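Local coordinates for adenylosuccinate lyase (Francisella tularensis subsp. tularensis SCHU S4, PDB 4EEI) that catalyses the beta-elimination of fumarate from adenylosuccinate to give AMP, and probably a like cleavage of a succinylated imidazole carboxamide nucleotide earlier in purine synthesis, at the interface of chains A and B. Residues are numbered along the deposited sequence; one frame, centred on the assembly and turned at random. Chains: chain A/B, Adenylosuccinate lyase.

Contact 1 and contact 2 are neighbouring patches of one two-fold interface between chains A and B, their C-alpha centres about 12 Å apart. On the chain A side they share strand 143-149: A:Glu146 and A:Pro147 serve contact 1, while the next residue, A:Met148, faces contact 2. Chain B supplies two separate stretches without regular secondary structure, 183-188 and 299-300 respectively. Contact 1 also draws on chain A helices 352-363 and 411-418; contact 2 draws on strand 135-140 and helices 151-173 and 217-244. Both patches recur with the chains exchanged; the deposited assembly is a tetramer, as is usual in the fumarase/aspartase superfamily.

Contact 1: the interface of chains A and B. Residues chain A 146-147, 355, 417-418; chain B 183, 186, 188.
The side chain of B:Cys188 packs among A:Tyr418, A:Phe355 and A:Thr417 in a subunit interface of the lyase 1 (fumarase/aspartase) family, whose members assemble as tetramers. SG stands anti to the backbone N (chi1 174°), which carries the sulfur to chain A. B:Cys188 SG lies 3.4 Å from A:Tyr418 CE1 and meets the A:Phe355 ring at its edge, in the ring plane, with A:Phe355 CD1 3.8 Å away. The methyl CG2 of A:Thr417 borders the same sulfur and also covers one face of the tyrosine ring near its rim; A:Pro147 CD sits over the centre of the opposite face. Thus clamped, the ring is a firm wall, and the small sulfur-bearing side chain of cysteine can pack close against its edge. Nearby, the methyl B:Ala183 CB rests against the carboxylate carbon A:Glu146 CD at 3.5 Å, small enough to let that carboxylate come close.

Direct hydrogen bonding centres on the amide of B:Asn186, which lies alongside the A:Tyr418 ring, their planes only 13° apart. B:Asn186 ND2 donates to A:Glu146 OE1 at 2.9 Å, a fairly straight bond almost in the amide plane that uses the anti lone pair of the carboxylate. B:Asn186 ND2 also gives a more bent bond to the backbone carbonyl A:Pro147 O at 3.0 Å. A primary amide fits here because one NH2 can serve both acceptors.

Water extends the polar contact. Water 2 joins A:Glu146 OE1 to B:Asn186 OD1 and the backbone N of B:Cys188, while water 1 bridges A:Thr417 O and B:Cys188 O, 2.7 Å from each carbonyl oxygen.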
loop_
_atom_site.group_PDB
_atom_site.type_symbol
_atom_site.label_atom_id
_atom_site.label_comp_id
_atom_site.label_asym_id
_atom_site.label_seq_id
_atom_site.Cartn_x
_atom_site.Cartn_y
_atom_site.Cartn_z
ATOM N N GLU A 146 10.516 -15.467 30.409
ATOM C CA GLU A 146 11.492 -15.252 31.469
ATOM C C GLU A 146 11.413 -13.824 31.987
ATOM O O GLU A 146 10.998 -12.919 31.267
ATOM C CB GLU A 146 12.907 -15.540 30.966
ATOM C CG GLU A 146 13.215 -17.014 30.764
ATOM C CD GLU A 146 14.654 -17.253 30.352
ATOM O OE1 GLU A 146 15.387 -16.265 30.142
ATOM O OE2 GLU A 146 15.053 -18.429 30.239
ATOM N N PRO A 147 11.825 -13.623 33.233
ATOM C CA PRO A 147 11.901 -12.272 33.798
ATOM C C PRO A 147 12.922 -11.412 33.066
ATOM O O PRO A 147 13.861 -11.938 32.471
ATOM C CB PRO A 147 12.359 -12.522 35.238
ATOM C CG PRO A 147 11.899 -13.905 35.543
ATOM C CD PRO A 147 12.034 -14.663 34.255
ATOM N N PHE A 355 16.414 -22.726 33.953
ATOM C CA PHE A 355 17.574 -22.202 34.663
ATOM C C PHE A 355 18.363 -23.344 35.308
ATOM O O PHE A 355 19.564 -23.500 35.076
ATOM C CB PHE A 355 17.161 -21.179 35.731
ATOM C CG PHE A 355 18.289 -20.780 36.651
ATOM C CD1 PHE A 355 19.182 -19.782 36.283
ATOM C CD2 PHE A 355 18.466 -21.414 37.874
ATOM C CE1 PHE A 355 20.226 -19.423 37.120
ATOM C CE2 PHE A 355 19.509 -21.056 38.713
ATOM C CZ PHE A 355 20.387 -20.058 38.333
ATOM N N THR A 417 19.840 -12.694 38.816
ATOM C CA THR A 417 20.003 -13.581 37.668
ATOM C C THR A 417 19.525 -12.964 36.352
ATOM O O THR A 417 20.231 -13.005 35.334
ATOM C CB THR A 417 19.240 -14.898 37.885
ATOM O OG1 THR A 417 19.658 -15.500 39.118
ATOM C CG2 THR A 417 19.491 -15.855 36.732
ATOM N N TYR A 418 18.321 -12.406 36.357
ATOM C CA TYR A 418 17.712 -11.989 35.098
ATOM C C TYR A 418 17.959 -10.529 34.718
ATOM O O TYR A 418 17.586 -10.094 33.635
ATOM C CB TYR A 418 16.224 -12.336 35.089
ATOM C CG TYR A 418 15.997 -13.827 35.083
ATOM C CD1 TYR A 418 16.064 -14.546 33.902
ATOM C CD2 TYR A 418 15.733 -14.512 36.260
ATOM C CE1 TYR A 418 15.867 -15.907 33.885
ATOM C CE2 TYR A 418 15.534 -15.882 36.258
ATOM C CZ TYR A 418 15.602 -16.570 35.062
ATOM O OH TYR A 418 15.402 -17.926 35.044
ATOM N N ALA B 183 16.390 -15.772 25.842
ATOM C CA ALA B 183 14.929 -15.817 25.697
ATOM C C ALA B 183 14.251 -14.490 25.398
ATOM O O ALA B 183 13.437 -14.401 24.481
ATOM C CB ALA B 183 14.302 -16.457 26.934
ATOM N N ASN B 186 17.631 -10.981 27.843
ATOM C CA ASN B 186 17.874 -10.806 29.278
ATOM C C ASN B 186 19.121 -11.516 29.826
ATOM O O ASN B 186 19.425 -11.393 31.018
ATOM C CB ASN B 186 16.654 -11.284 30.071
ATOM C CG ASN B 186 16.259 -12.707 29.717
ATOM O OD1 ASN B 186 16.440 -13.144 28.574
ATOM N ND2 ASN B 186 15.705 -13.436 30.690
ATOM N N CYS B 188 20.151 -14.671 30.693
ATOM C CA CYS B 188 20.060 -15.528 31.862
ATOM C C CYS B 188 21.293 -16.420 31.920
ATOM O O CYS B 188 21.950 -16.541 32.959
ATOM C CB CYS B 188 18.793 -16.386 31.802
ATOM S SG CYS B 188 18.688 -17.622 33.147
HETATM O O HOH W 1 22.345 -14.611 34.779
HETATM O O HOH W 2 18.112 -15.666 28.739
HETATM O O HOH W 3 20.278 -9.031 32.101
#

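Contact 2: the interface of chains A and B. Residues chain A 137-139, 148, 153, 239; chain B 299-300.
A:Met148 and B:Glu300 meet at the apolar centre, where the thioether A:Met148 SD lies 3.6 Å from the carboxylate carbon B:Glu300 CD and also touches B:Glu300 CG. The flexible, unbranched methionine can follow the bent glutamate chain (chi2 60°), whose carboxylate is thereby brought to chain A. Beside this pair, the A:Arg139 chain, extended from CG to NE, runs alongside B:His299, with A:Arg139 CD 3.8 Å from B:His299 CD2.

The two oxygens of the B:Glu300 carboxylate are used differently. B:Glu300 OE1 accepts a nearly straight hydrogen bond from the backbone A:Arg139 N at 2.6 Å through its anti lone pair. B:Glu300 OE2 forms a salt bridge with A:Lys153 NZ at 3.1 Å on its syn side. Water 5 links OE1 with A:Lys153 NZ and the carbonyl O of A:Met137.

A:Lys153 NZ also forms a salt bridge with A:Glu239 OE2 at 2.8 Å. Its long chain turns at the end (chi4 -73°), setting NZ between the two carboxylates, where it probably offsets their mutual repulsion. From the opposite face of the A:Glu239 carboxylate, 34° out of its plane, B:His299 ND1 donates to A:Glu239 OE2 at 3.0 Å, with that oxygen in the imidazole plane. A:Glu239 OE1, 3.1 Å from B:His299 ND1, probably shares this hydrogen bond. At the rim, water 4 joins A:Glu239 OE1 to the backbone N of B:His299.

Residues 299-300 of chain B, just before the AMP-binding B:Arg301, are thus held between strands 135-140 and 143-149 and helices 151-173 and 217-244 of chain A.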
loop_
_atom_site.group_PDB
_atom_site.type_symbol
_atom_site.label_atom_id
_atom_site.label_comp_id
_atom_site.label_asym_id
_atom_site.label_seq_id
_atom_site.Cartn_x
_atom_site.Cartn_y
_atom_site.Cartn_z
ATOM N N MET A 137 7.724 -9.859 33.774
ATOM C CA MET A 137 7.736 -11.036 32.916
ATOM C C MET A 137 7.889 -10.645 31.446
ATOM O O MET A 137 7.059 -9.918 30.886
ATOM C CB MET A 137 6.476 -11.886 33.100
ATOM C CG MET A 137 6.423 -12.658 34.416
ATOM S SD MET A 137 7.930 -13.589 34.796
ATOM C CE MET A 137 8.007 -14.710 33.393
ATOM N N GLY A 138 8.961 -11.121 30.821
ATOM C CA GLY A 138 9.073 -11.003 29.381
ATOM C C GLY A 138 8.054 -11.947 28.774
ATOM O O GLY A 138 7.760 -12.993 29.359
ATOM N N ARG A 139 7.512 -11.582 27.617
ATOM C CA ARG A 139 6.507 -12.407 26.962
ATOM C C ARG A 139 6.848 -12.668 25.502
ATOM O O ARG A 139 7.228 -11.756 24.774
ATOM C CB ARG A 139 5.145 -11.713 27.020
ATOM C CG ARG A 139 4.523 -11.651 28.408
ATOM C CD ARG A 139 3.220 -10.862 28.350
ATOM N NE ARG A 139 2.675 -10.582 29.675
ATOM C CZ ARG A 139 3.071 -9.567 30.436
ATOM N NH1 ARG A 139 4.026 -8.748 30.012
ATOM N NH2 ARG A 139 2.518 -9.371 31.622
ATOM N N MET A 148 12.735 -10.098 33.115
ATOM C CA MET A 148 13.630 -9.168 32.446
ATOM C C MET A 148 13.443 -7.814 33.088
ATOM O O MET A 148 12.559 -7.638 33.929
ATOM C CB MET A 148 13.253 -9.049 30.973
ATOM C CG MET A 148 11.923 -8.348 30.771
ATOM S SD MET A 148 11.424 -8.286 29.030
ATOM C CE MET A 148 12.611 -7.104 28.375
ATOM N N LYS A 153 12.056 -2.252 28.029
ATOM C CA LYS A 153 10.981 -1.997 27.070
ATOM C C LYS A 153 11.100 -0.580 26.520
ATOM O O LYS A 153 10.996 -0.351 25.309
ATOM C CB LYS A 153 9.606 -2.177 27.723
ATOM C CG LYS A 153 9.313 -3.593 28.214
ATOM C CD LYS A 153 7.966 -3.654 28.943
ATOM C CE LYS A 153 7.594 -5.094 29.321
ATOM N NZ LYS A 153 7.188 -5.895 28.137
ATOM N N GLU A 239 2.660 -1.684 22.576
ATOM C CA GLU A 239 3.208 -2.141 23.850
ATOM C C GLU A 239 2.457 -1.526 25.028
ATOM O O GLU A 239 2.088 -2.225 25.977
ATOM C CB GLU A 239 4.700 -1.800 23.953
ATOM C CG GLU A 239 5.353 -2.217 25.276
ATOM C CD GLU A 239 5.526 -3.731 25.405
ATOM O OE1 GLU A 239 5.662 -4.410 24.363
ATOM O OE2 GLU A 239 5.527 -4.241 26.549
ATOM N N HIS B 299 5.198 -7.309 22.380
ATOM C CA HIS B 299 6.144 -7.474 23.466
ATOM C C HIS B 299 7.492 -7.920 22.986
ATOM O O HIS B 299 8.053 -7.348 22.031
ATOM C CB HIS B 299 5.602 -8.455 24.499
ATOM C CG HIS B 299 4.329 -7.995 25.169
ATOM N ND1 HIS B 299 4.213 -6.790 25.749
ATOM C CD2 HIS B 299 3.100 -8.629 25.333
ATOM C CE1 HIS B 299 2.976 -6.655 26.260
ATOM N NE2 HIS B 299 2.295 -7.782 26.004
ATOM N N GLU B 300 8.026 -8.973 23.596
ATOM C CA GLU B 300 9.391 -9.401 23.320
ATOM C C GLU B 300 9.463 -10.219 22.035
ATOM O O GLU B 300 10.517 -10.741 21.674
ATOM C CB GLU B 300 9.961 -10.188 24.500
ATOM C CG GLU B 300 10.342 -9.317 25.685
ATOM C CD GLU B 300 9.160 -8.552 26.246
ATOM O OE1 GLU B 300 8.210 -9.199 26.729
ATOM O OE2 GLU B 300 9.180 -7.305 26.202
HETATM O O HOH W 4 3.977 -4.916 22.498
HETATM O O HOH W 5 6.499 -8.523 28.461
#